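PDB 1T3Q: quinoline 2-oxidoreductase medium subunit from Pseudomonas putida, which binds FAD as the flavoprotein subunit of a molybdenum hydroxylase that oxidises quinoline, and probably passes on electrons released by that reaction. Local coordinates for residues C[15-20]-C[163-168]; C[134-137]-C[142-145]; C[67-72]-C[84-89]; C[88-93]-C[129-134]. All coordinates share one frame; numbering follows the deposited sequence.

Contact 1 of 4, residues C[15-20]-C[163-168]; sequences QEVIQV and GEVLVR. With FAD (flavin-adenine dinucleotide), chain R.
V17 and I18 of helix 14-23 pack against V165 in a buried apolar contact, where the helix leans on the start of strand 165-172 in the FAD-binding part of the fold. V165 CG1 lies anti to the backbone N (chi1 -179°), which turns this methyl to the adenine of FAD, 4.0 Å from N1A, and leaves CG2 facing the helix. There V165 CG2 meets V17 CG1 at 3.9 Å, the two side chains crossing at about a right angle, and I18 CG1 at 4.1 Å. Cutting V165 back to an alanine removes both methyls and is likely to leave a gap between helix and adenine. No direct hydrogen bond joins the segments, but one water donates to both I18 O, at 2.6 Å, and G163 O, at 2.7 Å. The positive phi of G163 would jam a side chain against the preceding carbonyl. The residue after V165 binds the nucleotide itself: L166 N donates to FAD N1A at 2.9 Å and L166 O accepts from FAD N6A at 3.0 Å. This paired use of one residue's backbone N-H and carbonyl is a familiar way to recognise adenine, and here it forms the adenine end of the FAD site in a PCMH-type flavin domain.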
loop_
_atom_site.group_PDB
_atom_site.type_symbol
_atom_site.label_atom_id
_atom_site.label_comp_id
_atom_site.label_asym_id
_atom_site.label_seq_id
_atom_site.Cartn_x
_atom_site.Cartn_y
_atom_site.Cartn_z
ATOM N N GLN C 15 31.051 -24.217 35.991
ATOM C CA GLN C 15 31.675 -23.275 36.907
ATOM C C GLN C 15 31.408 -21.828 36.506
ATOM O O GLN C 15 31.204 -20.969 37.365
ATOM C CB GLN C 15 33.184 -23.525 37.000
ATOM N N GLU C 16 31.412 -21.551 35.208
ATOM C CA GLU C 16 31.148 -20.192 34.762
ATOM C C GLU C 16 29.690 -19.831 35.052
ATOM O O GLU C 16 29.394 -18.705 35.453
ATOM C CB GLU C 16 31.447 -20.037 33.270
ATOM C CG GLU C 16 31.215 -18.623 32.766
ATOM C CD GLU C 16 31.686 -18.421 31.338
ATOM O OE1 GLU C 16 31.388 -17.352 30.767
ATOM O OE2 GLU C 16 32.356 -19.327 30.789
ATOM N N VAL C 17 28.785 -20.787 34.856
ATOM C CA VAL C 17 27.366 -20.556 35.132
ATOM C C VAL C 17 27.223 -20.181 36.604
ATOM O O VAL C 17 26.597 -19.180 36.949
ATOM C CB VAL C 17 26.518 -21.827 34.880
ATOM C CG1 VAL C 17 25.111 -21.640 35.438
ATOM C CG2 VAL C 17 26.456 -22.128 33.400
ATOM N N ILE C 18 27.814 -21.000 37.467
ATOM C CA ILE C 18 27.768 -20.778 38.906
ATOM C C ILE C 18 28.356 -19.417 39.271
ATOM O O ILE C 18 27.831 -18.710 40.131
ATOM C CB ILE C 18 28.542 -21.898 39.646
ATOM C CG1 ILE C 18 27.789 -23.223 39.490
ATOM C CG2 ILE C 18 28.722 -21.540 41.118
ATOM C CD1 ILE C 18 28.552 -24.438 39.975
ATOM N N GLN C 19 29.441 -19.049 38.600
ATOM C CA GLN C 19 30.104 -17.779 38.858
ATOM C C GLN C 19 29.202 -16.598 38.499
ATOM O O GLN C 19 29.098 -15.628 39.256
ATOM C CB GLN C 19 31.409 -17.708 38.060
ATOM C CG GLN C 19 32.411 -16.694 38.586
ATOM C CD GLN C 19 31.985 -15.262 38.339
ATOM O OE1 GLN C 19 31.952 -14.441 39.261
ATOM N NE2 GLN C 19 31.664 -14.948 37.088
ATOM N N VAL C 20 28.546 -16.682 37.346
ATOM C CA VAL C 20 27.665 -15.609 36.908
ATOM C C VAL C 20 26.478 -15.442 37.853
ATOM O O VAL C 20 26.164 -14.329 38.271
ATOM C CB VAL C 20 27.141 -15.861 35.477
ATOM C CG1 VAL C 20 26.213 -14.727 35.055
ATOM C CG2 VAL C 20 28.312 -15.975 34.508
ATOM N N GLY C 163 21.928 -19.139 43.601
ATOM C CA GLY C 163 23.145 -19.462 42.880
ATOM C C GLY C 163 23.421 -20.928 42.604
ATOM O O GLY C 163 24.425 -21.252 41.970
ATOM N N GLU C 164 22.550 -21.820 43.063
ATOM C CA GLU C 164 22.763 -23.248 42.840
ATOM C C GLU C 164 22.224 -23.745 41.506
ATOM O O GLU C 164 21.282 -23.178 40.950
ATOM C CB GLU C 164 22.138 -24.066 43.964
ATOM C CG GLU C 164 22.787 -23.852 45.314
ATOM C CD GLU C 164 22.332 -24.876 46.321
ATOM O OE1 GLU C 164 21.105 -25.005 46.518
ATOM O OE2 GLU C 164 23.199 -25.555 46.912
ATOM N N VAL C 165 22.827 -24.819 41.005
ATOM C CA VAL C 165 22.424 -25.408 39.736
ATOM C C VAL C 165 22.176 -26.906 39.887
ATOM O O VAL C 165 23.049 -27.641 40.334
ATOM C CB VAL C 165 23.519 -25.202 38.649
ATOM C CG1 VAL C 165 23.067 -25.803 37.328
ATOM C CG2 VAL C 165 23.829 -23.720 38.483
ATOM N N LEU C 166 20.971 -27.348 39.536
ATOM C CA LEU C 166 20.628 -28.760 39.593
ATOM C C LEU C 166 21.436 -29.346 38.440
ATOM O O LEU C 166 21.297 -28.909 37.300
ATOM C CB LEU C 166 19.131 -28.958 39.331
ATOM C CG LEU C 166 18.430 -30.159 39.972
ATOM C CD1 LEU C 166 17.065 -30.340 39.325
ATOM C CD2 LEU C 166 19.261 -31.414 39.816
ATOM N N VAL C 167 22.283 -30.326 38.724
ATOM C CA VAL C 167 23.117 -30.908 37.683
ATOM C C VAL C 167 22.565 -32.185 37.075
ATOM O O VAL C 167 22.583 -32.364 35.858
ATOM C CB VAL C 167 24.531 -31.187 38.222
ATOM C CG1 VAL C 167 25.353 -31.934 37.179
ATOM C CG2 VAL C 167 25.196 -29.872 38.586
ATOM N N ARG C 168 22.091 -33.085 37.920
ATOM C CA ARG C 168 21.548 -34.339 37.428
ATOM C C ARG C 168 20.661 -34.976 38.474
ATOM O O ARG C 168 20.648 -34.569 39.634
ATOM C CB ARG C 168 22.675 -35.311 37.060
ATOM C CG ARG C 168 23.557 -35.706 38.234
ATOM C CD ARG C 168 24.491 -36.858 37.883
ATOM N NE ARG C 168 25.263 -37.277 39.050
ATOM C CZ ARG C 168 26.244 -36.560 39.589
ATOM N NH1 ARG C 168 26.886 -37.012 40.655
ATOM N NH2 ARG C 168 26.598 -35.401 39.051
HETATM P PA FAD R . 12.736 -23.301 32.185
HETATM O O1A FAD R . 11.375 -22.771 31.901
HETATM O O2A FAD R . 13.791 -22.758 31.563
HETATM O O5B FAD R . 12.827 -22.853 33.633
HETATM C C5B FAD R . 12.210 -23.527 34.778
HETATM C C4B FAD R . 12.681 -22.812 36.115
HETATM O O4B FAD R . 13.783 -23.644 36.654
HETATM C C3B FAD R . 13.264 -21.358 36.070
HETATM O O3B FAD R . 12.983 -20.650 37.240
HETATM C C2B FAD R . 14.783 -21.628 35.839
HETATM O O2B FAD R . 15.592 -20.587 36.326
HETATM C C1B FAD R . 15.013 -22.843 36.689
HETATM N N9A FAD R . 16.019 -23.775 36.183
HETATM C C8A FAD R . 16.005 -24.447 34.978
HETATM N N7A FAD R . 16.941 -25.391 34.895
HETATM C C5A FAD R . 17.612 -25.323 36.094
HETATM C C6A FAD R . 18.750 -26.115 36.659
HETATM N N6A FAD R . 19.377 -27.069 36.016
HETATM N N1A FAD R . 19.140 -25.746 37.940
HETATM C C2A FAD R . 18.514 -24.743 38.650
HETATM N N3A FAD R . 17.480 -23.967 38.215
HETATM C C4A FAD R . 17.096 -24.254 36.909
HETATM N N1 FAD R . 4.784 -29.550 32.788
HETATM C C2 FAD R . 4.293 -30.661 33.344
HETATM O O2 FAD R . 4.775 -31.146 34.337
HETATM N N3 FAD R . 3.046 -31.227 32.911
HETATM C C4 FAD R . 2.248 -30.604 31.955
HETATM O O4 FAD R . 1.188 -31.106 31.656
HETATM C C4X FAD R . 2.736 -29.340 31.392
HETATM N N5 FAD R . 1.999 -28.668 30.448
HETATM C C5X FAD R . 2.549 -27.538 29.871
HETATM C C6 FAD R . 1.765 -26.847 28.891
HETATM C C7 FAD R . 2.241 -25.701 28.253
HETATM C C7M FAD R . 1.357 -24.992 27.250
HETATM C C8 FAD R . 3.597 -25.191 28.568
HETATM C C8M FAD R . 4.177 -23.960 27.913
HETATM C C9 FAD R . 4.396 -25.878 29.520
HETATM C C9A FAD R . 3.882 -27.037 30.186
HETATM N N10 FAD R . 4.625 -27.792 31.198
HETATM C C10 FAD R . 4.080 -28.876 31.817
HETATM C "C1'" FAD R . 5.919 -27.234 31.675
HETATM C "C2'" FAD R . 7.157 -27.967 31.080
HETATM O "O2'" FAD R . 7.291 -29.251 31.696
HETATM C "C3'" FAD R . 8.357 -27.061 31.369
HETATM O "O3'" FAD R . 9.317 -27.335 30.339
HETATM C "C4'" FAD R . 9.006 -27.316 32.755
HETATM O "O4'" FAD R . 8.068 -27.103 33.815
HETATM C "C5'" FAD R . 10.138 -26.336 32.890
HETATM O "O5'" FAD R . 11.413 -26.917 32.220
HETATM P P FAD R . 12.233 -26.029 31.324
HETATM O O1P FAD R . 13.426 -26.889 30.894
HETATM O O2P FAD R . 11.494 -25.425 30.315
HETATM O O3P FAD R . 12.764 -24.936 32.157
HETATM O O HOH W 1 26.315 -19.331 42.183
#

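Contact 2 of 4, residues C[134-137]-C[142-145]; sequences TMYI and GVRS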
loop_
_atom_site.group_PDB
_atom_site.type_symbol
_atom_site.label_atom_id
_atom_site.label_comp_id
_atom_site.label_asym_id
_atom_site.label_seq_id
_atom_site.Cartn_x
_atom_site.Cartn_y
_atom_site.Cartn_z
ATOM N N THR C 134 17.529 -39.063 43.730
ATOM C CA THR C 134 18.415 -38.150 44.437
ATOM C C THR C 134 18.839 -37.031 43.489
ATOM O O THR C 134 19.190 -37.290 42.343
ATOM C CB THR C 134 19.690 -38.871 44.928
ATOM O OG1 THR C 134 19.330 -39.925 45.832
ATOM C CG2 THR C 134 20.619 -37.891 45.637
ATOM N N MET C 135 18.794 -35.791 43.964
ATOM C CA MET C 135 19.213 -34.659 43.149
ATOM C C MET C 135 20.622 -34.250 43.537
ATOM O O MET C 135 20.964 -34.227 44.723
ATOM C CB MET C 135 18.300 -33.444 43.354
ATOM C CG MET C 135 17.090 -33.404 42.452
ATOM S SD MET C 135 15.948 -34.677 42.901
ATOM C CE MET C 135 14.426 -34.033 42.178
ATOM N N TYR C 136 21.433 -33.932 42.536
ATOM C CA TYR C 136 22.792 -33.480 42.785
ATOM C C TYR C 136 22.834 -32.022 42.367
ATOM O O TYR C 136 22.591 -31.686 41.207
ATOM C CB TYR C 136 23.793 -34.338 42.016
ATOM C CG TYR C 136 23.866 -35.732 42.595
ATOM C CD1 TYR C 136 22.883 -36.680 42.310
ATOM C CD2 TYR C 136 24.866 -36.076 43.506
ATOM C CE1 TYR C 136 22.886 -37.934 42.922
ATOM C CE2 TYR C 136 24.878 -37.329 44.127
ATOM C CZ TYR C 136 23.884 -38.250 43.830
ATOM O OH TYR C 136 23.879 -39.480 44.450
ATOM N N ILE C 137 23.120 -31.164 43.342
ATOM C CA ILE C 137 23.137 -29.723 43.149
ATOM C C ILE C 137 24.525 -29.112 43.283
ATOM O O ILE C 137 25.219 -29.343 44.274
ATOM C CB ILE C 137 22.193 -29.065 44.175
ATOM C CG1 ILE C 137 20.797 -29.690 44.049
ATOM C CG2 ILE C 137 22.150 -27.563 43.960
ATOM C CD1 ILE C 137 19.865 -29.389 45.209
ATOM N N GLY C 142 30.834 -26.685 45.781
ATOM C CA GLY C 142 30.915 -28.062 45.331
ATOM C C GLY C 142 29.553 -28.652 45.020
ATOM O O GLY C 142 28.601 -27.918 44.755
ATOM N N VAL C 143 29.457 -29.977 45.066
ATOM C CA VAL C 143 28.208 -30.674 44.771
ATOM C C VAL C 143 27.613 -31.381 45.987
ATOM O O VAL C 143 28.296 -32.146 46.671
ATOM C CB VAL C 143 28.416 -31.720 43.651
ATOM C CG1 VAL C 143 27.123 -32.484 43.392
ATOM C CG2 VAL C 143 28.888 -31.027 42.379
ATOM N N ARG C 144 26.334 -31.121 46.247
ATOM C CA ARG C 144 25.631 -31.741 47.365
ATOM C C ARG C 144 24.453 -32.546 46.821
ATOM O O ARG C 144 23.999 -32.318 45.698
ATOM C CB ARG C 144 25.112 -30.676 48.335
ATOM C CG ARG C 144 23.925 -29.870 47.809
ATOM C CD ARG C 144 23.623 -28.693 48.728
ATOM N NE ARG C 144 22.506 -27.878 48.256
ATOM C CZ ARG C 144 21.227 -28.139 48.503
ATOM N NH1 ARG C 144 20.283 -27.335 48.027
ATOM N NH2 ARG C 144 20.891 -29.191 49.236
ATOM N N SER C 145 23.962 -33.490 47.614
ATOM C CA SER C 145 22.835 -34.304 47.184
ATOM C C SER C 145 21.677 -34.158 48.154
ATOM O O SER C 145 21.869 -33.868 49.335
ATOM C CB SER C 145 23.241 -35.779 47.081
ATOM O OG SER C 145 23.589 -36.305 48.348
#
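I137 and R144 form the hydrogen-bonded pair of this antiparallel strand contact: I137 N donates to R144 O at 2.8 Å and an N-H...O angle of 168°, and R144 N returns a bond of 2.9 Å to I137 O. The neighbouring pair, Y136 with S145, is non-hydrogen-bonded; beside it S145 CA comes within 3.1 Å of M135 O in a CA-H...O contact.

Side-chain packing divides between the two faces of the sheet. On the Y136 side, S145 CB sits over one face of the phenol ring in a CH-pi contact, 4.1 Å from the centroid, and T134 CG2 touches the same S145 CB at 3.7 Å. V143 CG1 lies at the ring's edge, near its plane. R168 of strand 165-172 adds a cation-pi interaction to this ring.

On the I137 side an aliphatic chain and a charged one run together. R144 CG is wedged between its backbone N and carbonyl carbon (chi1 72°), and the chain then runs extended to NE alongside I137, the two pointing the same way. I137 CD1 covers one guanidinium face near its rim, 3.5 Å from R144 NH1. From NE the group makes a salt bridge to E164, and from NH2 another to D159, so its rotation is restrained by both acids. With a methionine in place of R144, E164 and D159 would probably lose their positive mate and I137 CD1 the flat group it lies over.

Consecutive antiparallel strands joined by a short turn make this a beta hairpin, strands 134-139 and 142-147, with 142-147 outermost in the chain's five-stranded sheet.

Contact 3 of 4, residues C[67-72]-C[84-89]; sequences GILSVG and PTVAKC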
loop_
_atom_site.group_PDB
_atom_site.type_symbol
_atom_site.label_atom_id
_atom_site.label_comp_id
_atom_site.label_asym_id
_atom_site.label_seq_id
_atom_site.Cartn_x
_atom_site.Cartn_y
_atom_site.Cartn_z
ATOM N N GLY C 67 22.784 -50.338 39.190
ATOM C CA GLY C 67 21.393 -50.170 39.575
ATOM C C GLY C 67 20.803 -48.767 39.615
ATOM O O GLY C 67 19.713 -48.565 40.164
ATOM N N ILE C 68 21.490 -47.788 39.036
ATOM C CA ILE C 68 20.941 -46.434 39.042
ATOM C C ILE C 68 21.077 -45.679 37.720
ATOM O O ILE C 68 22.132 -45.674 37.086
ATOM C CB ILE C 68 21.544 -45.595 40.195
ATOM C CG1 ILE C 68 21.994 -44.222 39.702
ATOM C CG2 ILE C 68 22.683 -46.341 40.835
ATOM C CD1 ILE C 68 22.553 -43.363 40.813
ATOM N N LEU C 69 19.982 -45.041 37.320
ATOM C CA LEU C 69 19.915 -44.282 36.080
ATOM C C LEU C 69 20.250 -42.828 36.375
ATOM O O LEU C 69 19.640 -42.220 37.253
ATOM C CB LEU C 69 18.500 -44.382 35.508
ATOM C CG LEU C 69 18.212 -44.072 34.040
ATOM C CD1 LEU C 69 16.859 -43.388 33.984
ATOM C CD2 LEU C 69 19.283 -43.190 33.421
ATOM N N SER C 70 21.234 -42.288 35.663
ATOM C CA SER C 70 21.635 -40.900 35.843
ATOM C C SER C 70 21.129 -40.073 34.657
ATOM O O SER C 70 21.477 -40.343 33.504
ATOM C CB SER C 70 23.162 -40.793 35.946
ATOM O OG SER C 70 23.565 -39.446 36.143
ATOM N N VAL C 71 20.293 -39.078 34.944
ATOM C CA VAL C 71 19.743 -38.211 33.902
ATOM C C VAL C 71 20.155 -36.766 34.163
ATOM O O VAL C 71 19.871 -36.220 35.227
ATOM C CB VAL C 71 18.200 -38.290 33.861
ATOM C CG1 VAL C 71 17.658 -37.413 32.732
ATOM C CG2 VAL C 71 17.758 -39.729 33.674
ATOM N N GLY C 72 20.831 -36.162 33.190
ATOM C CA GLY C 72 21.281 -34.788 33.330
ATOM C C GLY C 72 20.124 -33.808 33.352
ATOM O O GLY C 72 19.077 -34.063 32.762
ATOM N N PRO C 84 16.836 -45.003 24.713
ATOM C CA PRO C 84 16.942 -46.447 24.954
ATOM C C PRO C 84 17.345 -46.804 26.382
ATOM O O PRO C 84 16.749 -47.683 27.003
ATOM C CB PRO C 84 17.999 -46.892 23.943
ATOM C CG PRO C 84 17.859 -45.898 22.842
ATOM C CD PRO C 84 17.709 -44.604 23.596
ATOM N N THR C 85 18.368 -46.127 26.895
ATOM C CA THR C 85 18.844 -46.386 28.245
ATOM C C THR C 85 17.729 -46.170 29.258
ATOM O O THR C 85 17.457 -47.038 30.085
ATOM C CB THR C 85 20.028 -45.474 28.603
ATOM O OG1 THR C 85 21.080 -45.671 27.654
ATOM C CG2 THR C 85 20.550 -45.799 29.993
ATOM N N VAL C 86 17.084 -45.012 29.194
ATOM C CA VAL C 86 15.996 -44.710 30.110
ATOM C C VAL C 86 14.902 -45.760 29.980
ATOM O O VAL C 86 14.394 -46.272 30.975
ATOM C CB VAL C 86 15.378 -43.328 29.812
ATOM C CG1 VAL C 86 14.125 -43.133 30.648
ATOM C CG2 VAL C 86 16.392 -42.233 30.105
ATOM N N ALA C 87 14.553 -46.078 28.739
ATOM C CA ALA C 87 13.510 -47.054 28.463
ATOM C C ALA C 87 13.757 -48.410 29.119
ATOM O O ALA C 87 12.824 -49.040 29.619
ATOM C CB ALA C 87 13.348 -47.228 26.953
ATOM N N LYS C 88 15.007 -48.861 29.130
ATOM C CA LYS C 88 15.307 -50.161 29.716
ATOM C C LYS C 88 15.489 -50.128 31.234
ATOM O O LYS C 88 15.166 -51.097 31.923
ATOM C CB LYS C 88 16.553 -50.768 29.057
ATOM N N CYS C 89 15.995 -49.015 31.756
ATOM C CA CYS C 89 16.220 -48.888 33.191
ATOM C C CYS C 89 15.006 -48.437 34.001
ATOM O O CYS C 89 14.714 -49.010 35.049
ATOM C CB CYS C 89 17.380 -47.927 33.455
ATOM S SG CYS C 89 18.970 -48.504 32.832
#
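T85 O is approached by two backbone N-H groups of its own helix, C89 N at 3.0 Å and K88 N in a weak bond of 3.2 Å, while the T85 side chain turns to L69 on strand 68-72. That bonding secures the last turn of helix 84-89, from which T85, V86 and C89 present carbon to the strand. L69 is the one strand residue that meets all three. Its CG is anti to the backbone N (chi1 -161°), a setting that carries the branched end to the helix. L69 CD1 lies against V86 CG2 at 4.1 Å, the side chains crossing at about a right angle, whereas L69 CD2 comes only marginally within range of T85 CG2, at 4.5 Å. The branch point takes the third partner, with L69 CG 4.0 Å from C89 CB. I62 touches both L69 and V86, continuing the apolar layer onto strand 62-65. The axes of the short segments pass 9.4 Å apart at 145°, so helix and strand run roughly antiparallel. With no hydrogen bond across it, the contact rests on the burial and fit of carbon surfaces, the strand's backbone bonds being made to its neighbours in the sheet.

Contact 4 of 4, residues C[88-93]-C[129-134]; sequences KCVPIL and ATLGAT
L131 reaches from the end of helix 123-130 to V90 and I92, and its side chain can be followed outward atom by atom. CB points to the opposite segment, and from it CG departs anti to the carbonyl carbon (chi1 -66°). CB and CG serve as a stalk; the touching is done by the methyls beyond. CD1, continuing the chain in extended form (chi2 178°), rests against two neighbouring methyls, with L131 CD1 3.9 Å from I92 CG2 and 4.1 Å from V90 CG1. V90 and L131 approach tip to tip, whereas I92 and L131 cross obliquely. The other branch stands farther off, L131 CD2 being 4.3 Å from I92 CG2. V90 lies in the link after helix 84-89 and I92 in helix 92-97; L93 N donates to V90 O at 2.9 Å and holds the turn. W178 of strand 177-183 touches both L131 and I92, closing the apolar cluster from the second sheet. The helix before L131 ends at G132, whose N bonds to A129 O at 3.0 Å and whose phi is positive. L131 thus projects from a Schellman motif, the classic glycine-ended helix terminus, set against the link between helices 84-89 and 92-97.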
loop_
_atom_site.group_PDB
_atom_site.type_symbol
_atom_site.label_atom_id
_atom_site.label_comp_id
_atom_site.label_asym_id
_atom_site.label_seq_id
_atom_site.Cartn_x
_atom_site.Cartn_y
_atom_site.Cartn_z
ATOM N N LYS C 88 15.007 -48.861 29.130
ATOM C CA LYS C 88 15.307 -50.161 29.716
ATOM C C LYS C 88 15.489 -50.128 31.234
ATOM O O LYS C 88 15.166 -51.097 31.923
ATOM C CB LYS C 88 16.553 -50.768 29.057
ATOM N N CYS C 89 15.995 -49.015 31.756
ATOM C CA CYS C 89 16.220 -48.888 33.191
ATOM C C CYS C 89 15.006 -48.437 34.001
ATOM O O CYS C 89 14.714 -49.010 35.049
ATOM C CB CYS C 89 17.380 -47.927 33.455
ATOM S SG CYS C 89 18.970 -48.504 32.832
ATOM N N VAL C 90 14.307 -47.411 33.525
ATOM C CA VAL C 90 13.141 -46.888 34.236
ATOM C C VAL C 90 11.973 -46.663 33.272
ATOM O O VAL C 90 11.580 -45.524 33.004
ATOM C CB VAL C 90 13.491 -45.552 34.949
ATOM C CG1 VAL C 90 12.324 -45.087 35.815
ATOM C CG2 VAL C 90 14.744 -45.731 35.799
ATOM N N PRO C 91 11.396 -47.758 32.747
ATOM C CA PRO C 91 10.274 -47.712 31.804
ATOM C C PRO C 91 9.067 -46.881 32.234
ATOM O O PRO C 91 8.281 -46.453 31.392
ATOM C CB PRO C 91 9.928 -49.188 31.602
ATOM C CG PRO C 91 10.368 -49.824 32.885
ATOM C CD PRO C 91 11.689 -49.150 33.132
ATOM N N ILE C 92 8.916 -46.649 33.533
ATOM C CA ILE C 92 7.788 -45.858 34.007
ATOM C C ILE C 92 7.971 -44.387 33.636
ATOM O O ILE C 92 6.997 -43.661 33.454
ATOM C CB ILE C 92 7.609 -45.976 35.545
ATOM C CG1 ILE C 92 6.352 -45.217 35.982
ATOM C CG2 ILE C 92 8.840 -45.426 36.266
ATOM C CD1 ILE C 92 5.052 -45.775 35.404
ATOM N N LEU C 93 9.221 -43.951 33.509
ATOM C CA LEU C 93 9.509 -42.558 33.172
ATOM C C LEU C 93 8.885 -42.150 31.835
ATOM O O LEU C 93 8.140 -41.176 31.764
ATOM C CB LEU C 93 11.023 -42.316 33.135
ATOM C CG LEU C 93 11.536 -41.008 33.749
ATOM C CD1 LEU C 93 13.002 -40.833 33.392
ATOM C CD2 LEU C 93 10.735 -39.826 33.252
ATOM N N ALA C 129 10.164 -37.932 43.346
ATOM C CA ALA C 129 10.019 -38.135 44.783
ATOM C C ALA C 129 9.525 -39.546 45.052
ATOM O O ALA C 129 10.048 -40.247 45.919
ATOM C CB ALA C 129 9.035 -37.117 45.368
ATOM N N THR C 130 8.517 -39.957 44.290
ATOM C CA THR C 130 7.918 -41.273 44.425
ATOM C C THR C 130 8.898 -42.407 44.122
ATOM O O THR C 130 8.851 -43.466 44.753
ATOM C CB THR C 130 6.685 -41.391 43.501
ATOM O OG1 THR C 130 5.707 -40.422 43.899
ATOM C CG2 THR C 130 6.076 -42.772 43.581
ATOM N N LEU C 131 9.782 -42.187 43.158
ATOM C CA LEU C 131 10.762 -43.202 42.791
ATOM C C LEU C 131 11.997 -43.142 43.677
ATOM O O LEU C 131 12.956 -43.885 43.470
ATOM C CB LEU C 131 11.165 -43.034 41.325
ATOM C CG LEU C 131 10.037 -43.312 40.333
ATOM C CD1 LEU C 131 10.528 -43.062 38.922
ATOM C CD2 LEU C 131 9.558 -44.751 40.498
ATOM N N GLY C 132 11.970 -42.254 44.664
ATOM C CA GLY C 132 13.095 -42.120 45.574
ATOM C C GLY C 132 14.385 -41.702 44.896
ATOM O O GLY C 132 15.453 -42.232 45.196
ATOM N N ALA C 133 14.300 -40.740 43.986
ATOM C CA ALA C 133 15.487 -40.277 43.287
ATOM C C ALA C 133 16.298 -39.319 44.154
ATOM O O ALA C 133 15.824 -38.832 45.183
ATOM C CB ALA C 133 15.094 -39.598 41.981
ATOM N N THR C 134 17.529 -39.063 43.730
ATOM C CA THR C 134 18.415 -38.150 44.437
ATOM C C THR C 134 18.839 -37.031 43.489
ATOM O O THR C 134 19.190 -37.290 42.343
ATOM C CB THR C 134 19.690 -38.871 44.928
ATOM O OG1 THR C 134 19.330 -39.925 45.832
ATOM C CG2 THR C 134 20.619 -37.891 45.637
#

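From the N terminus, helix 14-23 waits for its partner until strand 165-172, so contact 1 closes the longest loop, and the other three all nest inside it. Contact 3 comes first within that loop, joining strand 68-72 to helix 84-89. Contact 4 starts on the residues where contact 3 ends, sharing K88 and C89, and runs on to the end of helix 123-130. T134 then passes the chain to contact 2, the short local hairpin. None of these inner loops crosses another. Contacts 1, 2 and 3 all reach the five-stranded sheet, with strand 165-172 lying between strands 68-72 and 134-139, while contact 4 links the helical connections beside it.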